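Local atomic coordinates of endoglucanase (PDB entry 3X17), a protein that hydrolyses internal beta-1,4-glucosidic bonds of cellulose, as a family 9 glycoside hydrolase with an N-terminal Ig-like domain. Residues Y127-G133 with T171-A177; K182-A188 with W232-M236; D179-Y183 with W252-P258; I140-S144 with V501-G505. All coordinates share one frame; numbering follows the deposited sequence.

Contact 1: residues Y127-G133 with T171-A177; sequences YYLQRCG and TGGWHDA. With ZN (zinc ion), chain C.
Gln130 grips the run 171-177 twice, by its main-chain carbonyl and by its side-chain amide. His175 N donates to Gln130 O at 2.7 Å, while a bend at chi2 (-82°) brings the amide round to two further carbonyls. Gln130 NE2 meets Ala177 O at 3.1 Å on a lone pair, in the carbonyl plane; its bond to His175 O (2.9 Å) arrives from above that plane and is less straight. Replacing Gln130 by an alanine would probably leave both carbonyls without this donor and free the turn around Asp176 to shift. The chain running on from helix 115-130 of the (alpha/alpha)6 barrel supplies, with the facing loop, half of a zinc site: Cys132 SG at 2.2 Å and His175 NE2 at 2.1 Å from zinc, with Asp148 and His149 completing it. On the densely packed side Tyr127 sets a ring edge against the face of Trp174, planes at 54°, and Arg131 CG abuts the indole edge before its guanidinium runs on to Glu214 and Glu225. Packing thins toward the partly exposed Gly133 and Thr171, whose closest atoms, Gly133 CA and Thr171 OG1, stay 4.2 Å apart.

Contact 2: residues K182-A188 with W232-M236; sequences KYVTTTA and WLFRM
Lys182 lays its aliphatic chain across one face of the Trp232 indole, with CD over the rim of the ring system. Lys182 CB sits 3.5 Å from Trp232 CH2, over the benzene half, and a bend at chi3 (-61°) keeps the chain close as it passes to the pyrrole half, where Lys182 CE is 3.4 Å from Trp232 NE1. The ammonium and the indole N-H are both donors and make no bond to each other; both give a hydrogen bond to Ala170 O, and Lys182 NZ also pairs with Asp152 and Gly172 O. Met236 CG covers the other face of the indole, which thus lies as a slab between two side chains. Val184 CG2 reaches the benzene end at Trp232 CZ3, 4.1 Å away, and lies 3.9 Å from Leu233 CD2. Thr187 meets the indole at about a right angle, its OG1 3.8 Å from Trp232 CZ3. That hydroxyl is turned by its bond to Tyr183 O (3.0 Å between Thr187 OG1 and Tyr183 O), an acceptor shared with Thr187 N in the first helical turn. Thr187 CG2 packs alongside Leu233 CD2 at 3.8 Å, the two side chains running in opposite directions. An alanine in place of Trp232 would remove the slab and would probably open a gap between Lys182 and Met236, leaving Ala170 O without the indole donor. Buried packing of this kind joins strand 182-183 and the start of helix 184-200 to the end of helix 221-235, consecutive helices of the (alpha/alpha)6 barrel.

Contact 3: residues D179-Y183 with W252-P258; sequences DYGKY and WPGMIRP
The phenol of Tyr180 reaches out to a main-chain carbonyl and makes the one hydrogen bond between these two segments, while a proline covers its ring. Tyr180 OH donates to Ile256 O at 2.8 Å, in the carbonyl plane and on a lone pair, with the acceptor at the edge of the phenol ring. Pro258 lies over a face of the same ring in a CH-pi contact, its CB 3.8 Å from the ring centroid and 14° off the normal. Pinned at its end and covered on a face, the ring has little freedom to swing; Pro253 CG touches it more loosely, 4.4 Å from Tyr180 CD2. Asp179 makes the second patch; it closes the Asp-Ala-Gly-Asp run whose aspartates serve the active site in family 9 relatives. Its CG stands between the backbone N and the carbonyl carbon (chi1 62°), and its CB meets the edge of Trp252 at CZ3, 3.8 Å away. The carboxylate is held from within its own segment: Tyr183 OH donates to Asp179 OD2 at 2.8 Å from the syn side, and Gly181 N adds a weak bond. A side chain at Gly181 would run into that tyrosine hydroxyl, which also accepts from Gly329 N. Trp252 is largely exposed, so burial deepens from it toward Pro258, which packs on the zinc ligand Asp148. Segment 252-258 belongs to the connection between strands 243-249 and 265-271; strand 182-183 pairs with the first of these, and helix 494-499 closes one side, Arg494 touching Asp179 and Tyr180 and bonding to Pro253 O.

Contact 4: residues I140-S144 with V501-G505; sequences ITGVS and VMVPG
Val143 and Val503 cross at about a right angle, methyl against methyl, with Val143 CG2 3.8 Å from Val503 CG2. The same Val143 methyl is held beside its backbone N and anti to its carbonyl carbon by a chi1 of 165°, a setting that turns it toward the facing chain, where it also touches Val501 CG1 at 4.0 Å and Met502 O at 3.7 Å. One branch of a single valine thus fills the angle between two others. Val501 answers with CG1, anti to its own backbone N (chi1 -175°), which stands 3.8 Å from both Thr141 O and Gly142 O. A side chain on Gly142 would point at that methyl and, at the positive phi found here, press on the carbonyl of Thr141. Thr141 OG1 is placed near the Pro504 ring, but the threonine rotamer is strained and its methyl too close to Val143, so this approach is doubtful. Polar groups meet through a water that donates to Thr141 O and to Met502 O, joining two carbonyls that could not bond directly. Around the contact, 140-144 links the two strands of the small hairpin 136-137 and 144-145, while 501-505 follows helix 494-499. Leu495 of that helix touches Val143 and Val496 touches Val503; Val503 also touches Leu129 on helix 115-130.

Contacts 1, 2 and 3 meet around the zinc site and the Asp-Ala-Gly-Asp run 176-179, a family 9 signature that in relatives contributes to the active site. Contact 1 supplies two zinc ligands, and Lys182, used by contact 2, ties back to it through NZ to Gly172 O (2.7 Å). Thr186 OG1 and Asp176 OD1 form a second link of 2.6 Å. Contacts 2 and 3 share strand 182-183, while contact 3 joins contact 1 through Asp176 N and Gly181 O at 3.0 Å. Contact 4 lies farther out, its centre about 24 Å from that of contact 2 but about 14 Å from that of contact 1, where Leu129 CB reaches Val503 CG1 at 3.8 Å.

Contact 1: residues Y127-G133 with T171-A177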
loop_
_atom_site.group_PDB
_atom_site.type_symbol
_atom_site.label_atom_id
_atom_site.label_comp_id
_atom_site.label_asym_id
_atom_site.label_seq_id
_atom_site.Cartn_x
_atom_site.Cartn_y
_atom_site.Cartn_z
ATOM N N TYR A 127 10.191 -3.288 -3.490
ATOM C CA TYR A 127 10.670 -3.766 -2.193
ATOM C C TYR A 127 12.128 -4.250 -2.284
ATOM O O TYR A 127 12.952 -3.977 -1.403
ATOM C CB TYR A 127 9.767 -4.896 -1.658
ATOM C CG TYR A 127 8.395 -4.414 -1.244
ATOM C CD1 TYR A 127 8.211 -3.788 -0.038
ATOM C CD2 TYR A 127 7.312 -4.494 -2.109
ATOM C CE1 TYR A 127 7.003 -3.205 0.292
ATOM C CE2 TYR A 127 6.073 -3.966 -1.757
ATOM C CZ TYR A 127 5.925 -3.338 -0.545
ATOM O OH TYR A 127 4.703 -2.815 -0.156
ATOM N N TYR A 128 12.436 -5.007 -3.328
ATOM C CA TYR A 128 13.801 -5.484 -3.523
ATOM C C TYR A 128 14.744 -4.287 -3.552
ATOM O O TYR A 128 15.820 -4.335 -3.010
ATOM C CB TYR A 128 13.921 -6.305 -4.829
ATOM C CG TYR A 128 15.337 -6.491 -5.339
ATOM C CD1 TYR A 128 16.291 -7.168 -4.582
ATOM C CD2 TYR A 128 15.676 -6.103 -6.642
ATOM C CE1 TYR A 128 17.574 -7.405 -5.084
ATOM C CE2 TYR A 128 16.946 -6.271 -7.123
ATOM C CZ TYR A 128 17.884 -6.962 -6.360
ATOM O OH TYR A 128 19.134 -7.187 -6.885
ATOM N N LEU A 129 14.274 -3.176 -4.093
ATOM C CA LEU A 129 15.133 -2.021 -4.295
ATOM C C LEU A 129 15.224 -1.190 -3.004
ATOM O O LEU A 129 16.053 -0.276 -2.889
ATOM C CB LEU A 129 14.557 -1.178 -5.432
ATOM C CG LEU A 129 14.980 -1.479 -6.876
ATOM C CD1 LEU A 129 15.810 -2.764 -7.091
ATOM C CD2 LEU A 129 13.867 -1.303 -7.877
ATOM N N GLN A 130 14.351 -1.501 -2.052
ATOM C CA GLN A 130 14.363 -0.876 -0.723
ATOM C C GLN A 130 15.127 -1.684 0.329
ATOM O O GLN A 130 15.223 -1.260 1.481
ATOM C CB GLN A 130 12.931 -0.665 -0.223
ATOM C CG GLN A 130 12.109 0.343 -1.021
ATOM C CD GLN A 130 12.382 1.779 -0.620
ATOM O OE1 GLN A 130 12.894 2.571 -1.411
ATOM N NE2 GLN A 130 12.108 2.105 0.634
ATOM N N ARG A 131 15.580 -2.883 -0.017
ATOM C CA ARG A 131 16.272 -3.740 0.958
ATOM C C ARG A 131 17.478 -3.065 1.613
ATOM O O ARG A 131 18.171 -2.275 0.985
ATOM C CB ARG A 131 16.717 -5.052 0.338
ATOM C CG ARG A 131 15.585 -6.008 -0.027
ATOM C CD ARG A 131 16.150 -7.345 -0.643
ATOM N NE ARG A 131 15.073 -8.205 -1.155
ATOM C CZ ARG A 131 15.255 -9.439 -1.632
ATOM N NH1 ARG A 131 16.479 -9.962 -1.691
ATOM N NH2 ARG A 131 14.209 -10.162 -2.046
ATOM N N CYS A 132 17.669 -3.337 2.899
ATOM C CA CYS A 132 18.731 -2.720 3.690
ATOM C C CYS A 132 19.719 -3.817 4.035
ATOM O O CYS A 132 19.331 -4.979 4.172
ATOM C CB CYS A 132 18.143 -2.162 4.978
ATOM S SG CYS A 132 19.267 -1.328 6.144
ATOM N N GLY A 133 21.005 -3.473 4.083
ATOM C CA GLY A 133 21.990 -4.405 4.601
ATOM C C GLY A 133 22.570 -5.302 3.521
ATOM O O GLY A 133 23.100 -6.374 3.805
ATOM N N THR A 171 20.381 -6.769 11.139
ATOM C CA THR A 171 20.651 -6.336 9.809
ATOM C C THR A 171 19.523 -6.805 8.862
ATOM O O THR A 171 18.753 -7.599 9.244
ATOM C CB THR A 171 22.033 -6.895 9.454
ATOM O OG1 THR A 171 22.567 -6.181 8.367
ATOM C CG2 THR A 171 21.969 -8.334 9.148
ATOM N N GLY A 172 19.434 -6.285 7.651
ATOM C CA GLY A 172 18.441 -6.754 6.656
ATOM C C GLY A 172 17.141 -5.952 6.712
ATOM O O GLY A 172 17.129 -4.835 7.222
ATOM N N GLY A 173 16.029 -6.548 6.274
ATOM C CA GLY A 173 14.752 -5.825 6.209
ATOM C C GLY A 173 14.689 -4.773 5.110
ATOM O O GLY A 173 15.526 -4.766 4.186
ATOM N N TRP A 174 13.655 -3.927 5.164
ATOM C CA TRP A 174 13.436 -2.890 4.143
ATOM C C TRP A 174 13.645 -1.495 4.704
ATOM O O TRP A 174 13.060 -1.165 5.743
ATOM C CB TRP A 174 11.992 -2.942 3.617
ATOM C CG TRP A 174 11.581 -4.254 2.966
ATOM C CD1 TRP A 174 12.212 -4.895 1.940
ATOM C CD2 TRP A 174 10.458 -5.083 3.331
ATOM N NE1 TRP A 174 11.553 -6.071 1.642
ATOM C CE2 TRP A 174 10.460 -6.197 2.462
ATOM C CE3 TRP A 174 9.427 -4.963 4.271
ATOM C CZ2 TRP A 174 9.469 -7.192 2.508
ATOM C CZ3 TRP A 174 8.424 -5.955 4.308
ATOM C CH2 TRP A 174 8.470 -7.057 3.433
ATOM N N HIS A 175 14.358 -0.635 3.968
ATOM C CA HIS A 175 14.225 0.809 4.194
ATOM C C HIS A 175 12.749 1.176 4.110
ATOM O O HIS A 175 12.051 0.725 3.192
ATOM C CB HIS A 175 15.021 1.618 3.171
ATOM C CG HIS A 175 16.493 1.392 3.237
ATOM N ND1 HIS A 175 17.295 1.408 2.118
ATOM C CD2 HIS A 175 17.303 1.066 4.279
ATOM C CE1 HIS A 175 18.549 1.171 2.474
ATOM N NE2 HIS A 175 18.579 0.964 3.780
ATOM N N ASP A 176 12.273 1.937 5.093
ATOM C CA ASP A 176 10.832 2.094 5.328
ATOM C C ASP A 176 10.196 2.898 4.211
ATOM O O ASP A 176 9.025 2.698 3.873
ATOM C CB ASP A 176 10.561 2.799 6.664
ATOM C CG ASP A 176 9.064 2.806 7.041
ATOM O OD1 ASP A 176 8.529 1.704 7.242
ATOM O OD2 ASP A 176 8.431 3.900 7.146
ATOM N N ALA A 177 10.928 3.877 3.696
ATOM C CA ALA A 177 10.305 4.944 2.928
ATOM C C ALA A 177 11.354 5.688 2.137
ATOM O O ALA A 177 12.133 5.075 1.423
ATOM C CB ALA A 177 9.555 5.890 3.871
HETATM ZN ZN ZN C . 20.132 0.241 4.931
#

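Contact 2: residues K182-A188 with W232-M236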
loop_
_atom_site.group_PDB
_atom_site.type_symbol
_atom_site.label_atom_id
_atom_site.label_comp_id
_atom_site.label_asym_id
_atom_site.label_seq_id
_atom_site.Cartn_x
_atom_site.Cartn_y
_atom_site.Cartn_z
ATOM N N LYS A 182 14.062 1.337 9.831
ATOM C CA LYS A 182 13.353 0.082 9.634
ATOM C C LYS A 182 12.416 -0.081 10.821
ATOM O O LYS A 182 12.784 0.188 11.951
ATOM C CB LYS A 182 14.340 -1.075 9.580
ATOM C CG LYS A 182 15.483 -0.855 8.543
ATOM C CD LYS A 182 16.342 -2.100 8.358
ATOM C CE LYS A 182 17.039 -2.520 9.647
ATOM N NZ LYS A 182 18.182 -3.483 9.354
ATOM N N TYR A 183 11.154 -0.334 10.548
ATOM C CA TYR A 183 10.148 -0.135 11.589
ATOM C C TYR A 183 9.268 -1.353 11.608
ATOM O O TYR A 183 8.731 -1.735 10.579
ATOM C CB TYR A 183 9.285 1.065 11.244
ATOM C CG TYR A 183 10.019 2.354 11.077
ATOM C CD1 TYR A 183 10.523 2.712 9.834
ATOM C CD2 TYR A 183 10.041 3.302 12.106
ATOM C CE1 TYR A 183 11.072 3.942 9.618
ATOM C CE2 TYR A 183 10.575 4.567 11.897
ATOM C CZ TYR A 183 11.131 4.864 10.674
ATOM O OH TYR A 183 11.703 6.100 10.457
ATOM N N VAL A 184 9.132 -1.983 12.762
ATOM C CA VAL A 184 8.373 -3.221 12.821
ATOM C C VAL A 184 6.875 -3.011 12.492
ATOM O O VAL A 184 6.203 -3.918 11.965
ATOM C CB VAL A 184 8.504 -3.899 14.183
ATOM C CG1 VAL A 184 7.377 -4.935 14.347
ATOM C CG2 VAL A 184 9.850 -4.606 14.285
ATOM N N THR A 185 6.385 -1.798 12.731
ATOM C CA THR A 185 4.953 -1.548 12.754
ATOM C C THR A 185 4.425 -1.536 11.314
ATOM O O THR A 185 3.383 -2.112 11.021
ATOM C CB THR A 185 4.638 -0.207 13.501
ATOM O OG1 THR A 185 5.239 -0.239 14.815
ATOM C CG2 THR A 185 3.127 0.008 13.641
ATOM N N THR A 186 5.230 -1.013 10.395
ATOM C CA THR A 186 4.886 -1.018 8.975
ATOM C C THR A 186 5.353 -2.295 8.285
ATOM O O THR A 186 4.691 -2.775 7.368
ATOM C CB THR A 186 5.512 0.199 8.236
ATOM O OG1 THR A 186 6.862 0.361 8.684
ATOM C CG2 THR A 186 4.714 1.496 8.506
ATOM N N THR A 187 6.522 -2.802 8.673
ATOM C CA THR A 187 7.071 -4.005 8.065
ATOM C C THR A 187 6.129 -5.179 8.239
ATOM O O THR A 187 5.924 -5.946 7.303
ATOM C CB THR A 187 8.476 -4.407 8.644
ATOM O OG1 THR A 187 9.438 -3.430 8.257
ATOM C CG2 THR A 187 8.968 -5.787 8.057
ATOM N N ALA A 188 5.546 -5.311 9.427
ATOM C CA ALA A 188 4.666 -6.432 9.709
ATOM C C ALA A 188 3.346 -6.343 8.934
ATOM O O ALA A 188 2.958 -7.306 8.259
ATOM C CB ALA A 188 4.445 -6.586 11.226
ATOM N N TRP A 232 13.960 -10.342 8.968
ATOM C CA TRP A 232 14.313 -9.187 9.777
ATOM C C TRP A 232 13.502 -9.052 11.048
ATOM O O TRP A 232 14.059 -8.805 12.109
ATOM C CB TRP A 232 14.229 -7.903 8.969
ATOM C CG TRP A 232 14.675 -6.769 9.785
ATOM C CD1 TRP A 232 15.937 -6.555 10.269
ATOM C CD2 TRP A 232 13.850 -5.742 10.350
ATOM N NE1 TRP A 232 15.961 -5.418 11.035
ATOM C CE2 TRP A 232 14.687 -4.930 11.148
ATOM C CE3 TRP A 232 12.511 -5.381 10.196
ATOM C CZ2 TRP A 232 14.220 -3.810 11.811
ATOM C CZ3 TRP A 232 12.042 -4.259 10.871
ATOM C CH2 TRP A 232 12.895 -3.503 11.681
ATOM N N LEU A 233 12.186 -9.259 10.959
ATOM C CA LEU A 233 11.361 -9.436 12.157
ATOM C C LEU A 233 11.906 -10.456 13.177
ATOM O O LEU A 233 11.860 -10.198 14.388
ATOM C CB LEU A 233 9.898 -9.774 11.796
ATOM C CG LEU A 233 9.083 -8.736 11.007
ATOM C CD1 LEU A 233 7.573 -9.095 11.009
ATOM C CD2 LEU A 233 9.309 -7.269 11.533
ATOM N N PHE A 234 12.343 -11.637 12.715
ATOM C CA PHE A 234 12.984 -12.594 13.614
ATOM C C PHE A 234 14.126 -11.923 14.409
ATOM O O PHE A 234 14.235 -12.115 15.621
ATOM C CB PHE A 234 13.540 -13.826 12.866
ATOM C CG PHE A 234 12.482 -14.703 12.241
ATOM C CD1 PHE A 234 11.274 -14.960 12.899
ATOM C CD2 PHE A 234 12.736 -15.346 11.031
ATOM C CE1 PHE A 234 10.295 -15.761 12.297
ATOM C CE2 PHE A 234 11.806 -16.237 10.477
ATOM C CZ PHE A 234 10.576 -16.426 11.099
ATOM N N ARG A 235 14.968 -11.147 13.726
ATOM C CA ARG A 235 16.149 -10.548 14.388
ATOM C C ARG A 235 15.698 -9.471 15.372
ATOM O O ARG A 235 16.463 -9.073 16.254
ATOM C CB ARG A 235 17.129 -9.982 13.354
ATOM C CG ARG A 235 17.593 -11.000 12.269
ATOM C CD ARG A 235 18.404 -10.334 11.135
ATOM N NE ARG A 235 18.639 -11.279 10.044
ATOM C CZ ARG A 235 18.066 -11.245 8.825
ATOM N NH1 ARG A 235 17.397 -10.175 8.371
ATOM N NH2 ARG A 235 18.265 -12.261 7.999
ATOM N N MET A 236 14.479 -8.959 15.183
ATOM C CA MET A 236 13.901 -7.946 16.078
ATOM C C MET A 236 13.140 -8.567 17.263
ATOM O O MET A 236 12.464 -7.865 18.033
ATOM C CB MET A 236 12.976 -7.011 15.305
ATOM C CG MET A 236 13.689 -6.047 14.345
ATOM S SD MET A 236 14.822 -4.900 15.209
ATOM C CE MET A 236 13.700 -3.533 15.653
#

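Contact 3: residues D179-Y183 with W252-P258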
loop_
_atom_site.group_PDB
_atom_site.type_symbol
_atom_site.label_atom_id
_atom_site.label_comp_id
_atom_site.label_asym_id
_atom_site.label_seq_id
_atom_site.Cartn_x
_atom_site.Cartn_y
_atom_site.Cartn_z
ATOM N N ASP A 179 13.492 7.537 3.984
ATOM C CA ASP A 179 14.598 7.415 4.915
ATOM C C ASP A 179 15.082 5.978 4.918
ATOM O O ASP A 179 14.698 5.161 4.053
ATOM C CB ASP A 179 14.168 7.810 6.337
ATOM C CG ASP A 179 13.079 6.902 6.883
ATOM O OD1 ASP A 179 12.172 6.560 6.101
ATOM O OD2 ASP A 179 13.143 6.516 8.068
ATOM N N TYR A 180 15.917 5.661 5.900
ATOM C CA TYR A 180 16.536 4.338 5.970
ATOM C C TYR A 180 16.209 3.633 7.272
ATOM O O TYR A 180 16.688 2.515 7.521
ATOM C CB TYR A 180 18.066 4.429 5.800
ATOM C CG TYR A 180 18.504 5.043 4.482
ATOM C CD1 TYR A 180 17.945 4.622 3.274
ATOM C CD2 TYR A 180 19.497 6.018 4.437
ATOM C CE1 TYR A 180 18.336 5.180 2.062
ATOM C CE2 TYR A 180 19.927 6.541 3.218
ATOM C CZ TYR A 180 19.339 6.132 2.042
ATOM O OH TYR A 180 19.734 6.688 0.824
ATOM N N GLY A 181 15.328 4.234 8.066
ATOM C CA GLY A 181 14.806 3.566 9.253
ATOM C C GLY A 181 14.054 2.290 8.909
ATOM O O GLY A 181 13.581 2.112 7.795
ATOM N N LYS A 182 14.062 1.337 9.831
ATOM C CA LYS A 182 13.353 0.082 9.634
ATOM C C LYS A 182 12.416 -0.081 10.821
ATOM O O LYS A 182 12.784 0.188 11.951
ATOM C CB LYS A 182 14.340 -1.075 9.580
ATOM C CG LYS A 182 15.483 -0.855 8.543
ATOM C CD LYS A 182 16.342 -2.100 8.358
ATOM C CE LYS A 182 17.039 -2.520 9.647
ATOM N NZ LYS A 182 18.182 -3.483 9.354
ATOM N N TYR A 183 11.154 -0.334 10.548
ATOM C CA TYR A 183 10.148 -0.135 11.589
ATOM C C TYR A 183 9.268 -1.353 11.608
ATOM O O TYR A 183 8.731 -1.735 10.579
ATOM C CB TYR A 183 9.285 1.065 11.244
ATOM C CG TYR A 183 10.019 2.354 11.077
ATOM C CD1 TYR A 183 10.523 2.712 9.834
ATOM C CD2 TYR A 183 10.041 3.302 12.106
ATOM C CE1 TYR A 183 11.072 3.942 9.618
ATOM C CE2 TYR A 183 10.575 4.567 11.897
ATOM C CZ TYR A 183 11.131 4.864 10.674
ATOM O OH TYR A 183 11.703 6.100 10.457
ATOM N N TRP A 252 18.366 12.121 11.527
ATOM C CA TRP A 252 17.932 11.971 10.151
ATOM C C TRP A 252 19.151 12.202 9.274
ATOM O O TRP A 252 19.778 13.251 9.374
ATOM C CB TRP A 252 16.863 13.008 9.808
ATOM C CG TRP A 252 15.554 12.816 10.538
ATOM C CD1 TRP A 252 15.129 13.484 11.649
ATOM C CD2 TRP A 252 14.487 11.931 10.169
ATOM N NE1 TRP A 252 13.871 13.063 11.998
ATOM C CE2 TRP A 252 13.461 12.094 11.127
ATOM C CE3 TRP A 252 14.295 11.022 9.118
ATOM C CZ2 TRP A 252 12.248 11.392 11.061
ATOM C CZ3 TRP A 252 13.092 10.304 9.060
ATOM C CH2 TRP A 252 12.078 10.518 10.019
ATOM N N PRO A 253 19.504 11.204 8.438
ATOM C CA PRO A 253 20.491 11.404 7.401
ATOM C C PRO A 253 20.069 12.530 6.470
ATOM O O PRO A 253 18.871 12.788 6.303
ATOM C CB PRO A 253 20.484 10.083 6.647
ATOM C CG PRO A 253 19.786 9.099 7.567
ATOM C CD PRO A 253 18.822 9.903 8.328
ATOM N N GLY A 254 21.046 13.155 5.823
ATOM C CA GLY A 254 20.753 14.048 4.721
ATOM C C GLY A 254 20.349 13.268 3.481
ATOM O O GLY A 254 20.136 12.044 3.534
ATOM N N MET A 255 20.296 13.972 2.354
ATOM C CA MET A 255 20.043 13.333 1.082
ATOM C C MET A 255 21.285 12.632 0.578
ATOM O O MET A 255 21.877 13.051 -0.405
ATOM C CB MET A 255 19.562 14.369 0.063
ATOM C CG MET A 255 18.158 14.897 0.374
ATOM S SD MET A 255 16.914 13.632 -0.019
ATOM C CE MET A 255 15.711 13.961 1.277
ATOM N N ILE A 256 21.659 11.535 1.228
ATOM C CA ILE A 256 22.861 10.812 0.856
ATOM C C ILE A 256 22.503 9.348 0.616
ATOM O O ILE A 256 21.426 8.896 1.029
ATOM C CB ILE A 256 23.915 10.876 1.998
ATOM C CG1 ILE A 256 23.505 9.932 3.136
ATOM C CG2 ILE A 256 24.138 12.317 2.461
ATOM C CD1 ILE A 256 23.985 10.314 4.541
ATOM N N ARG A 257 23.439 8.601 0.034
ATOM C CA ARG A 257 23.324 7.147 -0.125
ATOM C C ARG A 257 23.299 6.422 1.217
ATOM O O ARG A 257 23.847 6.920 2.202
ATOM C CB ARG A 257 24.496 6.591 -0.938
ATOM C CG ARG A 257 24.555 7.073 -2.369
ATOM C CD ARG A 257 26.003 7.066 -2.893
ATOM N NE ARG A 257 26.102 7.783 -4.161
ATOM C CZ ARG A 257 25.616 7.322 -5.311
ATOM N NH1 ARG A 257 25.020 6.140 -5.343
ATOM N NH2 ARG A 257 25.711 8.049 -6.425
ATOM N N PRO A 258 22.757 5.190 1.228
ATOM C CA PRO A 258 22.620 4.471 2.494
ATOM C C PRO A 258 23.966 4.028 3.055
ATOM O O PRO A 258 24.096 3.887 4.270
ATOM C CB PRO A 258 21.761 3.255 2.129
ATOM C CG PRO A 258 21.911 3.077 0.687
ATOM C CD PRO A 258 22.151 4.456 0.100
#

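Contact 4: residues I140-S144 with V501-G505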
loop_
_atom_site.group_PDB
_atom_site.type_symbol
_atom_site.label_atom_id
_atom_site.label_comp_id
_atom_site.label_asym_id
_atom_site.label_seq_id
_atom_site.Cartn_x
_atom_site.Cartn_y
_atom_site.Cartn_z
ATOM N N ILE A 140 18.579 -3.897 -14.517
ATOM C CA ILE A 140 17.266 -3.547 -15.064
ATOM C C ILE A 140 16.939 -2.062 -14.848
ATOM O O ILE A 140 16.420 -1.368 -15.731
ATOM C CB ILE A 140 16.173 -4.420 -14.466
ATOM C CG1 ILE A 140 16.374 -5.871 -14.920
ATOM C CG2 ILE A 140 14.802 -3.888 -14.882
ATOM C CD1 ILE A 140 15.576 -6.898 -14.122
ATOM N N THR A 141 17.443 -1.543 -13.748
ATOM C CA THR A 141 16.891 -0.364 -13.132
ATOM C C THR A 141 18.012 0.705 -13.099
ATOM O O THR A 141 17.771 1.921 -13.176
ATOM C CB THR A 141 16.451 -0.810 -11.723
ATOM O OG1 THR A 141 15.031 -0.657 -11.545
ATOM C CG2 THR A 141 17.202 -0.190 -10.716
ATOM N N GLY A 142 19.249 0.217 -13.098
ATOM C CA GLY A 142 20.413 1.050 -12.832
ATOM C C GLY A 142 20.662 1.342 -11.360
ATOM O O GLY A 142 21.613 2.011 -11.030
ATOM N N VAL A 143 19.776 0.902 -10.473
ATOM C CA VAL A 143 19.912 1.269 -9.067
ATOM C C VAL A 143 21.102 0.513 -8.444
ATOM O O VAL A 143 21.271 -0.706 -8.662
ATOM C CB VAL A 143 18.579 0.975 -8.292
ATOM C CG1 VAL A 143 18.777 1.004 -6.776
ATOM C CG2 VAL A 143 17.486 1.952 -8.721
ATOM N N SER A 144 21.965 1.247 -7.745
ATOM C CA SER A 144 23.119 0.634 -7.098
ATOM C C SER A 144 23.567 1.363 -5.848
ATOM O O SER A 144 23.577 2.596 -5.783
ATOM C CB SER A 144 24.300 0.486 -8.069
ATOM O OG SER A 144 24.879 1.746 -8.345
ATOM N N VAL A 501 19.340 8.396 -9.774
ATOM C CA VAL A 501 18.720 7.243 -10.441
ATOM C C VAL A 501 17.330 6.935 -9.850
ATOM O O VAL A 501 17.213 6.663 -8.646
ATOM C CB VAL A 501 19.600 5.993 -10.293
ATOM C CG1 VAL A 501 18.997 4.831 -11.092
ATOM C CG2 VAL A 501 21.060 6.294 -10.774
ATOM N N MET A 502 16.283 6.991 -10.677
ATOM C CA MET A 502 14.919 6.684 -10.206
ATOM C C MET A 502 14.803 5.245 -9.722
ATOM O O MET A 502 15.235 4.291 -10.409
ATOM C CB MET A 502 13.874 6.918 -11.301
ATOM C CG MET A 502 12.420 6.854 -10.785
ATOM S SD MET A 502 12.038 7.813 -9.287
ATOM C CE MET A 502 12.247 9.497 -9.869
ATOM N N VAL A 503 14.209 5.082 -8.544
ATOM C CA VAL A 503 13.663 3.796 -8.151
ATOM C C VAL A 503 12.199 3.687 -8.597
ATOM O O VAL A 503 11.319 4.387 -8.076
ATOM C CB VAL A 503 13.758 3.569 -6.644
ATOM C CG1 VAL A 503 13.069 2.242 -6.275
ATOM C CG2 VAL A 503 15.243 3.574 -6.182
ATOM N N PRO A 504 11.933 2.799 -9.571
ATOM C CA PRO A 504 10.589 2.703 -10.127
ATOM C C PRO A 504 9.649 1.867 -9.241
ATOM O O PRO A 504 10.111 1.001 -8.484
ATOM C CB PRO A 504 10.827 2.034 -11.495
ATOM C CG PRO A 504 12.064 1.187 -11.293
ATOM C CD PRO A 504 12.872 1.836 -10.177
ATOM N N GLY A 505 8.351 2.154 -9.319
ATOM C CA GLY A 505 7.325 1.294 -8.755
ATOM C C GLY A 505 6.909 1.719 -7.352
ATOM O O GLY A 505 6.109 1.025 -6.691
HETATM O O HOH W 1 16.108 3.780 -12.805
#